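Local coordinates for protein phosphoribosylaminoimidazole-succinocarboxamide synthase (PDB 3KRE) that catalyses the ATP-dependent joining of L-aspartate to 5-amino-1-(5-phospho-D-ribosyl)imidazole-4-carboxylate, giving SAICAR in de novo purine biosynthesis, at residues A[67-72]-A[96-101]; A[32-37]-A[47-52]; A[139-144]-A[171-176]; A[109-114]-A[198-203]. All coordinates share one frame; numbering follows the deposited sequence. Where two conformers were deposited one is given.

Interaction 1. Residues A[67-72]-A[96-101]; sequences KGILNN and NQREQL
The carboxamide of N72 plugs into the turn 96-98 and the strand start after it, using both of its ends there. Its OD1 accepts a nearly straight hydrogen bond from Q100 NE2 (2.8 Å, 166° at the hydrogen); the donor is tilted from the carbonyl plane of N72, and the two amide planes stand 57° apart. N72 ND2 makes two weak, bent bonds, to Q97 O at 2.9 Å and to N96 O at 2.8 Å, so one NH2 group ties two successive carbonyls of the turn. N72 reaches them because its CG lies anti to the backbone N (chi1 -179°). The turn is itself shaped by N96, whose OD1 accepts from R98 N in an Asx turn.

Non-hydrogen-bonded packing centres on I69. Its CG1 sits over the middle of one face of the R98 guanidinium, 3.8 Å from R98 CZ. Separately, I69 CA lies 3.3 Å from Q97 O in a CA-H...O contact.

D51 OD1 takes both R98 NH1 and G68 N, joining the turn to the start of helix 67-84; F49 O also accepts from NH1. Next to them runs strand 44-49, whose F49 touches N72 and Q100, while helix 246-257 packs on L70.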
# COMPACT_ATOMS: atom_id res chain seq x y z
N LYS A 67 -6.81 12.81 -6.50
CA LYS A 67 -6.20 11.48 -6.31
C LYS A 67 -6.13 11.16 -4.82
O LYS A 67 -6.41 10.04 -4.40
CB LYS A 67 -4.83 11.43 -6.95
CG LYS A 67 -3.90 10.35 -6.53
CD LYS A 67 -2.48 10.77 -6.85
CE LYS A 67 -1.52 9.93 -6.16
NZ LYS A 67 -1.27 10.27 -4.75
N GLY A 68 -5.80 12.15 -4.00
CA GLY A 68 -5.73 11.90 -2.56
C GLY A 68 -7.04 11.59 -1.89
O GLY A 68 -7.11 10.81 -0.93
N ILE A 69 -8.10 12.25 -2.36
CA ILE A 69 -9.42 11.99 -1.86
C ILE A 69 -9.80 10.55 -2.15
O ILE A 69 -10.26 9.82 -1.27
CB ILE A 69 -10.44 12.99 -2.46
CG1 ILE A 69 -10.14 14.41 -1.94
CG2 ILE A 69 -11.89 12.54 -2.14
CD1 ILE A 69 -10.95 15.52 -2.59
N LEU A 70 -9.61 10.13 -3.39
CA LEU A 70 -9.95 8.77 -3.74
C LEU A 70 -9.10 7.74 -3.00
O LEU A 70 -9.62 6.73 -2.51
CB LEU A 70 -9.89 8.56 -5.26
CG LEU A 70 -10.84 9.39 -6.08
CD1 LEU A 70 -10.52 9.12 -7.57
CD2 LEU A 70 -12.31 9.04 -5.73
N ASN A 71 -7.80 8.02 -2.83
CA ASN A 71 -6.91 7.13 -2.09
C ASN A 71 -7.30 7.03 -0.61
O ASN A 71 -7.33 5.93 -0.03
CB ASN A 71 -5.43 7.55 -2.25
CG ASN A 71 -4.83 7.16 -3.58
OD1 ASN A 71 -3.67 7.51 -3.90
ND2 ASN A 71 -5.59 6.48 -4.37
N ASN A 72 -7.69 8.16 -0.03
CA ASN A 72 -8.20 8.18 1.33
C ASN A 72 -9.42 7.27 1.50
O ASN A 72 -9.47 6.41 2.39
CB ASN A 72 -8.53 9.62 1.72
CG ASN A 72 -9.05 9.74 3.12
OD1 ASN A 72 -8.46 9.15 4.06
ND2 ASN A 72 -10.14 10.49 3.29
N ASN A 96 -12.57 12.98 7.01
CA ASN A 96 -13.05 13.86 5.94
C ASN A 96 -12.53 13.40 4.58
O ASN A 96 -11.96 12.32 4.48
CB ASN A 96 -12.67 15.32 6.25
CG ASN A 96 -11.19 15.52 6.42
OD1 ASN A 96 -10.41 15.21 5.54
ND2 ASN A 96 -10.79 16.10 7.56
N GLN A 97 -12.72 14.20 3.53
CA GLN A 97 -12.36 13.78 2.17
C GLN A 97 -10.90 13.36 2.01
O GLN A 97 -10.60 12.51 1.23
CB GLN A 97 -12.65 14.91 1.18
CG GLN A 97 -14.13 15.13 0.89
CD GLN A 97 -14.31 16.20 -0.18
OE1 GLN A 97 -14.07 17.38 0.06
NE2 GLN A 97 -14.71 15.78 -1.36
N ARG A 98 -10.00 13.97 2.76
CA ARG A 98 -8.56 13.75 2.58
C ARG A 98 -7.89 13.05 3.74
O ARG A 98 -6.72 12.69 3.63
CB ARG A 98 -7.87 15.09 2.39
CG ARG A 98 -8.07 15.61 1.01
CD ARG A 98 -7.18 16.75 0.71
NE ARG A 98 -7.53 17.22 -0.61
CZ ARG A 98 -7.09 16.68 -1.75
NH1 ARG A 98 -6.21 15.70 -1.74
NH2 ARG A 98 -7.53 17.16 -2.89
N GLU A 99 -8.61 12.88 4.85
CA GLU A 99 -7.96 12.53 6.11
C GLU A 99 -8.60 11.39 6.82
O GLU A 99 -9.82 11.21 6.79
CB GLU A 99 -7.92 13.74 7.05
CG GLU A 99 -7.11 14.88 6.46
CD GLU A 99 -7.02 16.11 7.32
OE1 GLU A 99 -7.88 16.32 8.20
OE2 GLU A 99 -6.08 16.89 7.07
N GLN A 100 -7.76 10.61 7.47
CA GLN A 100 -8.23 9.59 8.39
C GLN A 100 -7.39 9.68 9.65
O GLN A 100 -6.24 10.10 9.61
CB GLN A 100 -8.21 8.19 7.76
CG GLN A 100 -7.03 7.82 7.00
CD GLN A 100 -7.24 6.54 6.22
OE1 GLN A 100 -7.01 5.46 6.74
NE2 GLN A 100 -7.60 6.66 4.92
N LEU A 101 -8.00 9.30 10.76
CA LEU A 101 -7.37 9.22 12.06
C LEU A 101 -6.76 7.84 12.18
O LEU A 101 -7.44 6.82 11.97
CB LEU A 101 -8.39 9.42 13.17
CG LEU A 101 -7.82 9.67 14.57
CD1 LEU A 101 -7.03 11.01 14.61
CD2 LEU A 101 -8.93 9.65 15.63

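Interaction 2. Residues A[32-37]-A[47-52]; sequences KAKIIF and QHFKDE. With EDO (1,2-ethanediol), chain K.
Backbone pairing joins I35 and H48 as an antiparallel hydrogen-bonded pair, I35 N to H48 O and H48 N to I35 O, both 2.8 Å. A third bond, K50 N to A33 O, continues the ladder beyond the regular strands, while K34-F49 and I36-Q47 form the non-hydrogen-bonded pairs on either side of I35-H48. K34 N, buried here, has no partner in the model.

Apolar and aromatic contacts differ between the two faces. On the face bearing K34 and F49, the aliphatic part of K34 lies alongside the F49 side chain, and its CD stands over the ring in a CH-pi contact, 3.9 Å from the ring centroid. The lysine bends at its last two torsions (chi3 -62°, chi4 -64°), bringing CE to 3.6 Å from Q47 NE2, which donates to D216 O; its NZ continues to E217 and D216. On the face of I35 and H48, the edge of F37 is directed at the H48 imidazole in an offset edge-to-face pair, planes at 89°. I35 CG1 packs at 3.8 Å against K50 CD, the two side chains nearly perpendicular.

K32, K50 and E52 form a polar end. K50 NZ makes a salt bridge with E52 OE1 (2.7 Å), approaching from above the carboxylate plane, and another with E30. One water donates to both K32 O and E52 OE1. A 1,2-ethanediol, probably from the crystallisation liquor, reaches from H48 NE2 to D51 N; H48 ND1 is hydrogen-bonded to E99 OE2.

This is a beta hairpin of strands 34-38 and 44-49 within the large antiparallel sheet of the SAICAR synthetase fold.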
# COMPACT_ATOMS: atom_id res chain seq x y z
N LYS A 32 5.99 11.18 -0.04
CA LYS A 32 5.78 11.64 -1.41
C LYS A 32 4.30 12.00 -1.70
O LYS A 32 4.05 12.97 -2.47
CB LYS A 32 6.38 10.66 -2.42
CG LYS A 32 7.91 10.83 -2.52
CD LYS A 32 8.55 9.82 -3.44
CE LYS A 32 9.21 8.66 -2.71
NZ LYS A 32 9.93 7.80 -3.69
N ALA A 33 3.36 11.31 -1.04
CA ALA A 33 1.93 11.45 -1.32
C ALA A 33 1.04 11.77 -0.10
O ALA A 33 -0.14 12.04 -0.24
CB ALA A 33 1.44 10.18 -2.00
N LYS A 34 1.59 11.72 1.11
CA LYS A 34 0.79 11.91 2.29
C LYS A 34 1.56 12.80 3.30
O LYS A 34 2.79 12.95 3.20
CB LYS A 34 0.47 10.55 2.94
CG LYS A 34 -0.39 9.61 2.09
CD LYS A 34 -0.77 8.32 2.81
CE LYS A 34 0.44 7.48 3.19
NZ LYS A 34 1.19 6.97 1.99
N ILE A 35 0.82 13.44 4.18
CA ILE A 35 1.35 14.20 5.32
C ILE A 35 0.75 13.57 6.56
O ILE A 35 -0.44 13.25 6.57
CB ILE A 35 0.90 15.65 5.29
CG1 ILE A 35 1.34 16.37 4.00
CG2 ILE A 35 1.43 16.43 6.52
CD1 ILE A 35 0.61 17.73 3.84
N ILE A 36 1.57 13.37 7.58
CA ILE A 36 1.07 12.95 8.88
C ILE A 36 1.03 14.20 9.78
O ILE A 36 2.06 14.85 9.98
CB ILE A 36 1.95 11.88 9.50
CG1 ILE A 36 2.09 10.67 8.55
CG2 ILE A 36 1.43 11.49 10.89
CD1 ILE A 36 0.78 10.12 7.98
N PHE A 37 -0.15 14.52 10.32
CA PHE A 37 -0.29 15.65 11.24
C PHE A 37 -0.49 15.18 12.66
O PHE A 37 -1.18 14.19 12.93
CB PHE A 37 -1.50 16.54 10.89
CG PHE A 37 -1.35 17.33 9.61
CD1 PHE A 37 -0.57 18.48 9.58
CD2 PHE A 37 -2.00 16.94 8.45
CE1 PHE A 37 -0.44 19.21 8.42
CE2 PHE A 37 -1.85 17.68 7.26
CZ PHE A 37 -1.08 18.81 7.25
N GLN A 47 -3.65 11.04 9.02
CA GLN A 47 -3.03 10.73 7.75
C GLN A 47 -3.80 11.51 6.69
O GLN A 47 -4.99 11.29 6.51
CB GLN A 47 -3.10 9.22 7.50
CG GLN A 47 -2.38 8.72 6.27
CD GLN A 47 -2.58 7.23 6.04
OE1 GLN A 47 -3.69 6.74 5.89
NE2 GLN A 47 -1.49 6.50 6.02
N HIS A 48 -3.09 12.44 6.03
CA HIS A 48 -3.67 13.38 5.09
C HIS A 48 -3.13 13.04 3.70
O HIS A 48 -1.90 13.00 3.48
CB HIS A 48 -3.35 14.82 5.49
CG HIS A 48 -3.77 15.84 4.48
ND1 HIS A 48 -4.84 16.70 4.69
CD2 HIS A 48 -3.27 16.17 3.26
CE1 HIS A 48 -4.98 17.49 3.64
NE2 HIS A 48 -4.05 17.18 2.75
N PHE A 49 -4.06 12.75 2.79
CA PHE A 49 -3.70 12.37 1.41
C PHE A 49 -3.59 13.58 0.51
O PHE A 49 -4.57 14.30 0.34
CB PHE A 49 -4.73 11.36 0.86
CG PHE A 49 -4.66 10.01 1.53
CD1 PHE A 49 -4.09 8.89 0.87
CD2 PHE A 49 -5.11 9.84 2.82
CE1 PHE A 49 -4.05 7.65 1.52
CE2 PHE A 49 -5.04 8.60 3.45
CZ PHE A 49 -4.52 7.53 2.79
N LYS A 50 -2.39 13.80 -0.04
CA LYS A 50 -2.17 14.83 -1.03
C LYS A 50 -2.53 14.39 -2.45
O LYS A 50 -2.82 13.23 -2.73
CB LYS A 50 -0.70 15.27 -1.03
CG LYS A 50 -0.20 15.79 0.29
CD LYS A 50 1.23 16.30 0.18
CE LYS A 50 2.26 15.21 0.16
NZ LYS A 50 3.63 15.75 -0.22
N ASP A 51 -2.50 15.34 -3.39
CA ASP A 51 -2.79 15.00 -4.80
C ASP A 51 -1.51 14.85 -5.62
O ASP A 51 -1.56 14.64 -6.82
CB ASP A 51 -3.70 16.03 -5.45
CG ASP A 51 -5.15 15.97 -4.94
OD1 ASP A 51 -5.59 14.99 -4.30
OD2 ASP A 51 -5.88 16.96 -5.19
N GLU A 52 -0.38 14.91 -4.94
CA GLU A 52 0.91 14.70 -5.54
C GLU A 52 1.05 13.23 -5.94
O GLU A 52 0.58 12.32 -5.22
CB GLU A 52 2.01 15.14 -4.54
CG GLU A 52 1.96 16.63 -4.20
CD GLU A 52 2.95 17.07 -3.11
OE1 GLU A 52 3.88 16.31 -2.81
OE2 GLU A 52 2.81 18.19 -2.56
C1 EDO K . -3.98 18.45 -0.89
O1 EDO K . -3.12 18.26 0.24
C2 EDO K . -3.21 18.98 -2.11
O2 EDO K . -2.28 18.04 -2.73
O HOH W 1 5.52 14.51 -4.11

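Interaction 3. Residues A[139-144]-A[171-176]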
# COMPACT_ATOMS: atom_id res chain seq x y z
N ILE A 139 6.57 -12.97 -2.49
CA ILE A 139 6.87 -11.91 -1.58
C ILE A 139 8.32 -11.51 -1.77
O ILE A 139 9.20 -12.37 -1.78
CB ILE A 139 6.67 -12.32 -0.15
CG1 ILE A 139 5.18 -12.54 0.08
CG2 ILE A 139 7.21 -11.23 0.82
CD1 ILE A 139 4.82 -13.03 1.45
N GLU A 140 8.52 -10.22 -1.90
CA GLU A 140 9.86 -9.62 -1.88
C GLU A 140 9.91 -8.49 -0.85
O GLU A 140 8.93 -7.75 -0.67
CB GLU A 140 10.19 -9.08 -3.25
CG GLU A 140 10.33 -10.10 -4.41
CD GLU A 140 10.68 -9.45 -5.74
OE1 GLU A 140 10.07 -8.42 -6.06
OE2 GLU A 140 11.58 -9.96 -6.45
N PHE A 141 11.06 -8.36 -0.19
CA PHE A 141 11.27 -7.34 0.84
C PHE A 141 12.22 -6.26 0.36
O PHE A 141 13.22 -6.57 -0.29
CB PHE A 141 11.87 -7.98 2.09
CG PHE A 141 10.97 -8.96 2.75
CD1 PHE A 141 9.88 -8.53 3.49
CD2 PHE A 141 11.20 -10.34 2.64
CE1 PHE A 141 9.05 -9.43 4.13
CE2 PHE A 141 10.33 -11.25 3.26
CZ PHE A 141 9.26 -10.80 4.01
N TYR A 142 11.92 -5.00 0.70
CA TYR A 142 12.80 -3.88 0.36
C TYR A 142 13.04 -3.03 1.59
O TYR A 142 12.15 -2.85 2.40
CB TYR A 142 12.22 -3.03 -0.76
CG TYR A 142 12.00 -3.81 -2.02
CD1 TYR A 142 12.91 -3.75 -3.05
CD2 TYR A 142 10.87 -4.63 -2.17
CE1 TYR A 142 12.73 -4.46 -4.19
CE2 TYR A 142 10.69 -5.36 -3.31
CZ TYR A 142 11.62 -5.26 -4.34
OH TYR A 142 11.45 -5.99 -5.50
N TYR A 143 14.25 -2.53 1.72
CA TYR A 143 14.57 -1.56 2.74
C TYR A 143 14.06 -0.17 2.28
O TYR A 143 14.42 0.28 1.18
CB TYR A 143 16.09 -1.51 2.87
CG TYR A 143 16.61 -0.46 3.84
CD1 TYR A 143 16.03 -0.30 5.09
CD2 TYR A 143 17.73 0.31 3.52
CE1 TYR A 143 16.52 0.64 5.99
CE2 TYR A 143 18.22 1.23 4.41
CZ TYR A 143 17.60 1.39 5.64
OH TYR A 143 18.07 2.31 6.56
N LYS A 144 13.23 0.49 3.09
CA LYS A 144 12.65 1.77 2.67
C LYS A 144 13.67 2.88 2.92
O LYS A 144 13.97 3.24 4.07
CB LYS A 144 11.30 2.05 3.37
CG LYS A 144 10.44 3.08 2.57
CD LYS A 144 9.04 3.33 3.14
CE LYS A 144 8.20 4.20 2.18
NZ LYS A 144 6.88 4.65 2.76
N LYS A 171 5.61 -14.13 10.83
CA LYS A 171 4.26 -13.54 10.96
C LYS A 171 3.97 -12.57 9.79
O LYS A 171 2.89 -12.59 9.22
CB LYS A 171 4.11 -12.82 12.29
CG LYS A 171 2.77 -12.17 12.54
CD LYS A 171 1.66 -13.15 12.85
CE LYS A 171 0.44 -12.43 13.49
NZ LYS A 171 0.56 -12.15 14.98
N ILE A 172 4.94 -11.74 9.45
CA ILE A 172 4.71 -10.75 8.40
C ILE A 172 4.40 -11.42 7.07
O ILE A 172 3.58 -10.93 6.28
CB ILE A 172 5.88 -9.73 8.33
CG1 ILE A 172 5.41 -8.40 7.75
CG2 ILE A 172 7.06 -10.22 7.53
CD1 ILE A 172 6.41 -7.29 8.01
N LYS A 173 5.00 -12.57 6.84
CA LYS A 173 4.73 -13.30 5.60
C LYS A 173 3.32 -13.93 5.64
O LYS A 173 2.57 -13.89 4.64
CB LYS A 173 5.81 -14.34 5.35
CG LYS A 173 7.20 -13.71 5.19
CD LYS A 173 8.23 -14.72 4.66
CE LYS A 173 8.75 -15.58 5.71
NZ LYS A 173 9.64 -16.64 5.09
N ILE A 174 2.96 -14.48 6.78
CA ILE A 174 1.62 -15.09 6.94
C ILE A 174 0.54 -14.00 6.75
O ILE A 174 -0.46 -14.19 6.00
CB ILE A 174 1.46 -15.75 8.31
CG1 ILE A 174 2.32 -17.03 8.40
CG2 ILE A 174 -0.03 -16.03 8.61
CD1 ILE A 174 2.49 -17.53 9.86
N LEU A 175 0.75 -12.86 7.39
CA LEU A 175 -0.20 -11.74 7.31
C LEU A 175 -0.28 -11.22 5.88
O LEU A 175 -1.38 -10.92 5.40
CB LEU A 175 0.20 -10.59 8.26
CG LEU A 175 0.06 -10.86 9.75
CD1 LEU A 175 0.66 -9.67 10.59
CD2 LEU A 175 -1.43 -11.14 10.16
N SER A 176 0.87 -11.08 5.22
CA SER A 176 0.92 -10.59 3.84
C SER A 176 0.15 -11.50 2.91
O SER A 176 -0.63 -11.02 2.06
CB SER A 176 2.39 -10.38 3.38
OG SER A 176 2.97 -9.32 4.12
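F141 carries its ring from strand 133-143 to helix 166-189, where I172 and K173 receive it. From CB the side chain heads toward the helix, with CG anti to the carbonyl carbon (chi1 -64°), and contact begins only at the far end of the ring. CE1 comes to 4.0 Å from I172 CG2, the two side chains passing alongside with their ends pointing oppositely. At the tip, CZ meets the aliphatic part of K173: it lies 3.8 Å from K173 CG, which sits at the ring edge near its plane, and 4.1 Å from K173 CD. The lysine chain runs roughly perpendicular to the phenylalanine side chain. Beyond CD the lysine bends (chi3 -81°), and its NZ ends in a salt bridge with E155, so that the same residue offers methylenes to the phenylalanine and its charge elsewhere.

I139, two residues earlier on the same side of the strand, supplies the second point of contact. Its CG2 lies over one face of the F141 ring, near the rim, and its CD1 reaches further, to 4.0 Å from K173 O and 4.1 Å from S176 CB. The S176 hydroxyl turns back to its own helix, where OG donates to I172 O at 2.8 Å; that oxygen also accepts from S176 N, one donor arriving on each side of its carbonyl plane.

Between the segments the contact is van der Waals packing without a hydrogen bond. Helix 166-189 packs against the sheet here, with V112 of strand 110-115 touching both I139 and S176, I110 of that strand and V153 of strand 152-153 against F141, and F201 of strand 192-204 beside I172 and S176.

Interaction 4. Residues A[109-114]-A[198-203]; sequences PIEVVI and KLEFGK. With EDO (1,2-ethanediol), chain F.
I114 CD1 meets L199 CD1 at 3.9 Å, and the two side chains cross at a slant in the apolar centre of the contact. V112 lies on the same face of the sheet as L199, their CB atoms 4.4 Å apart, and its CG2 reaches the edge of the F201 ring near CE2.

Between the side chains runs the backbone ladder. V112 and L199 form an antiparallel hydrogen-bonded pair, V112 N to L199 O at 2.9 Å and L199 N to V112 O at 2.8 Å, and V113 with K198 follows as a non-hydrogen-bonded pair. Beyond E200 a water lies close to I110 O and accepts from F201 N.

The face of V113 and K198 carries the charged groups toward E111 and E200. K198 leaves its strand with CG anti to the backbone N and then folds at chi2 and chi3 (-85° and -82°), which lays its methylenes across E111: K198 CE is 3.2 Å from E111 OE2. Its NZ goes instead to E200 OE2 (3.0 Å), met from above the carboxylate plane, and to D216. The E111 and E200 side chains run alongside each other, their carboxylate planes 74° apart and E111 OE2 only 3.7 Å from E200 OE2; K198, with K144 as a further partner of E200, probably eases this repulsion. O1 of a 1,2-ethanediol, probably from the crystallisation liquor, lies 2.7 Å from E111 OE1; its proton is not settled, since D150 is also within reach.

Strand 110-115 lies between strand 192-204 and strand 133-143. S176 and I179 of helix 166-189 touch L199, while L214 of strand 213-214 lies against L199 and F201.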
# COMPACT_ATOMS: atom_id res chain seq x y z
N PRO A 109 11.15 -0.32 8.82
CA PRO A 109 11.57 0.30 7.57
C PRO A 109 11.73 -0.71 6.43
O PRO A 109 12.76 -0.69 5.72
CB PRO A 109 12.91 0.90 7.94
CG PRO A 109 13.48 -0.09 8.85
CD PRO A 109 12.32 -0.68 9.65
N ILE A 110 10.71 -1.56 6.26
CA ILE A 110 10.63 -2.58 5.20
C ILE A 110 9.37 -2.35 4.38
O ILE A 110 8.31 -2.07 4.96
CB ILE A 110 10.50 -4.00 5.83
CG1 ILE A 110 11.69 -4.30 6.75
CG2 ILE A 110 10.36 -5.06 4.73
CD1 ILE A 110 11.54 -5.59 7.55
N GLU A 111 9.45 -2.48 3.07
CA GLU A 111 8.28 -2.54 2.19
C GLU A 111 8.13 -4.01 1.83
O GLU A 111 9.11 -4.63 1.42
CB GLU A 111 8.51 -1.73 0.94
CG GLU A 111 8.65 -0.26 1.24
CD GLU A 111 8.68 0.56 0.01
OE1 GLU A 111 9.68 0.49 -0.73
OE2 GLU A 111 7.71 1.30 -0.22
N VAL A 112 6.94 -4.56 2.03
CA VAL A 112 6.68 -5.94 1.65
C VAL A 112 5.91 -5.88 0.35
O VAL A 112 4.84 -5.27 0.27
CB VAL A 112 5.85 -6.67 2.72
CG1 VAL A 112 5.74 -8.14 2.36
CG2 VAL A 112 6.48 -6.46 4.14
N VAL A 113 6.47 -6.49 -0.70
CA VAL A 113 5.80 -6.50 -1.99
C VAL A 113 5.32 -7.90 -2.24
O VAL A 113 6.11 -8.84 -2.12
CB VAL A 113 6.71 -6.01 -3.14
CG1 VAL A 113 6.01 -6.19 -4.47
CG2 VAL A 113 7.15 -4.53 -2.92
N ILE A 114 4.04 -8.04 -2.54
CA ILE A 114 3.39 -9.31 -2.80
C ILE A 114 2.96 -9.31 -4.27
O ILE A 114 2.25 -8.40 -4.72
CB ILE A 114 2.15 -9.54 -1.89
CG1 ILE A 114 2.52 -9.47 -0.41
CG2 ILE A 114 1.58 -10.90 -2.16
CD1 ILE A 114 2.57 -8.06 0.17
N LYS A 198 2.06 -3.40 -2.30
CA LYS A 198 3.09 -3.12 -1.32
C LYS A 198 2.41 -2.81 0.01
O LYS A 198 1.43 -2.04 0.07
CB LYS A 198 3.95 -1.92 -1.76
CG LYS A 198 5.09 -1.51 -0.81
CD LYS A 198 4.67 -0.57 0.32
CE LYS A 198 4.58 0.94 -0.08
NZ LYS A 198 3.57 1.56 0.82
N LEU A 199 2.95 -3.40 1.08
CA LEU A 199 2.50 -3.18 2.44
C LEU A 199 3.64 -2.63 3.29
O LEU A 199 4.81 -2.92 3.04
CB LEU A 199 2.07 -4.50 3.08
CG LEU A 199 0.94 -5.24 2.40
CD1 LEU A 199 0.66 -6.56 3.18
CD2 LEU A 199 -0.33 -4.33 2.30
N GLU A 200 3.28 -1.86 4.32
CA GLU A 200 4.19 -1.46 5.37
C GLU A 200 3.52 -1.72 6.69
O GLU A 200 2.29 -1.55 6.82
CB GLU A 200 4.52 0.05 5.28
CG GLU A 200 5.31 0.37 4.04
CD GLU A 200 5.61 1.85 3.92
OE1 GLU A 200 5.78 2.53 4.96
OE2 GLU A 200 5.71 2.31 2.77
N PHE A 201 4.32 -2.10 7.67
CA PHE A 201 3.82 -2.39 8.99
C PHE A 201 4.55 -1.55 10.01
O PHE A 201 5.69 -1.13 9.79
CB PHE A 201 4.06 -3.85 9.32
CG PHE A 201 3.20 -4.84 8.51
CD1 PHE A 201 2.03 -5.37 9.02
CD2 PHE A 201 3.61 -5.24 7.24
CE1 PHE A 201 1.27 -6.28 8.25
CE2 PHE A 201 2.83 -6.14 6.48
CZ PHE A 201 1.70 -6.66 7.01
N GLY A 202 3.93 -1.38 11.17
CA GLY A 202 4.57 -0.71 12.29
C GLY A 202 4.17 -1.36 13.60
O GLY A 202 3.40 -2.32 13.62
N LYS A 203 4.76 -0.88 14.67
CA LYS A 203 4.50 -1.45 15.97
C LYS A 203 4.15 -0.34 16.93
O LYS A 203 4.59 0.83 16.74
CB LYS A 203 5.72 -2.22 16.47
CG LYS A 203 5.97 -3.50 15.69
CD LYS A 203 6.78 -4.50 16.47
CE LYS A 203 8.24 -4.31 16.34
NZ LYS A 203 8.97 -5.29 17.26
C1 EDO F . 10.44 -0.77 -3.28
O1 EDO F . 9.89 0.55 -3.41
C2 EDO F . 9.62 -1.70 -4.13
O2 EDO F . 9.83 -1.30 -5.47
O HOH W 2 7.04 -2.37 7.28

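Overall arrangement
All four contacts reach one large antiparallel sheet and form two touching pairs. Interactions 1 and 2, centres about 9 Å apart, lie on neighbouring strands, R98 pairing with F49 and Q100 with Q47; R98 NH1 also bridges D51 OD1 at 2.7 Å. Interactions 3 and 4, centres about 6 Å apart, are joined by K144 NZ to E200 OE2 at 2.6 Å and by a probable hydrogen bond between E140 O and V113 N (2.8 Å); S176 packs on V112. D216 receives both K34 of interaction 2 and K198 of interaction 4. The ethanediol of interaction 2 also lies about 4 Å from the R98 side chain; neither ethanediol is a substrate, so they do not by themselves locate the active site.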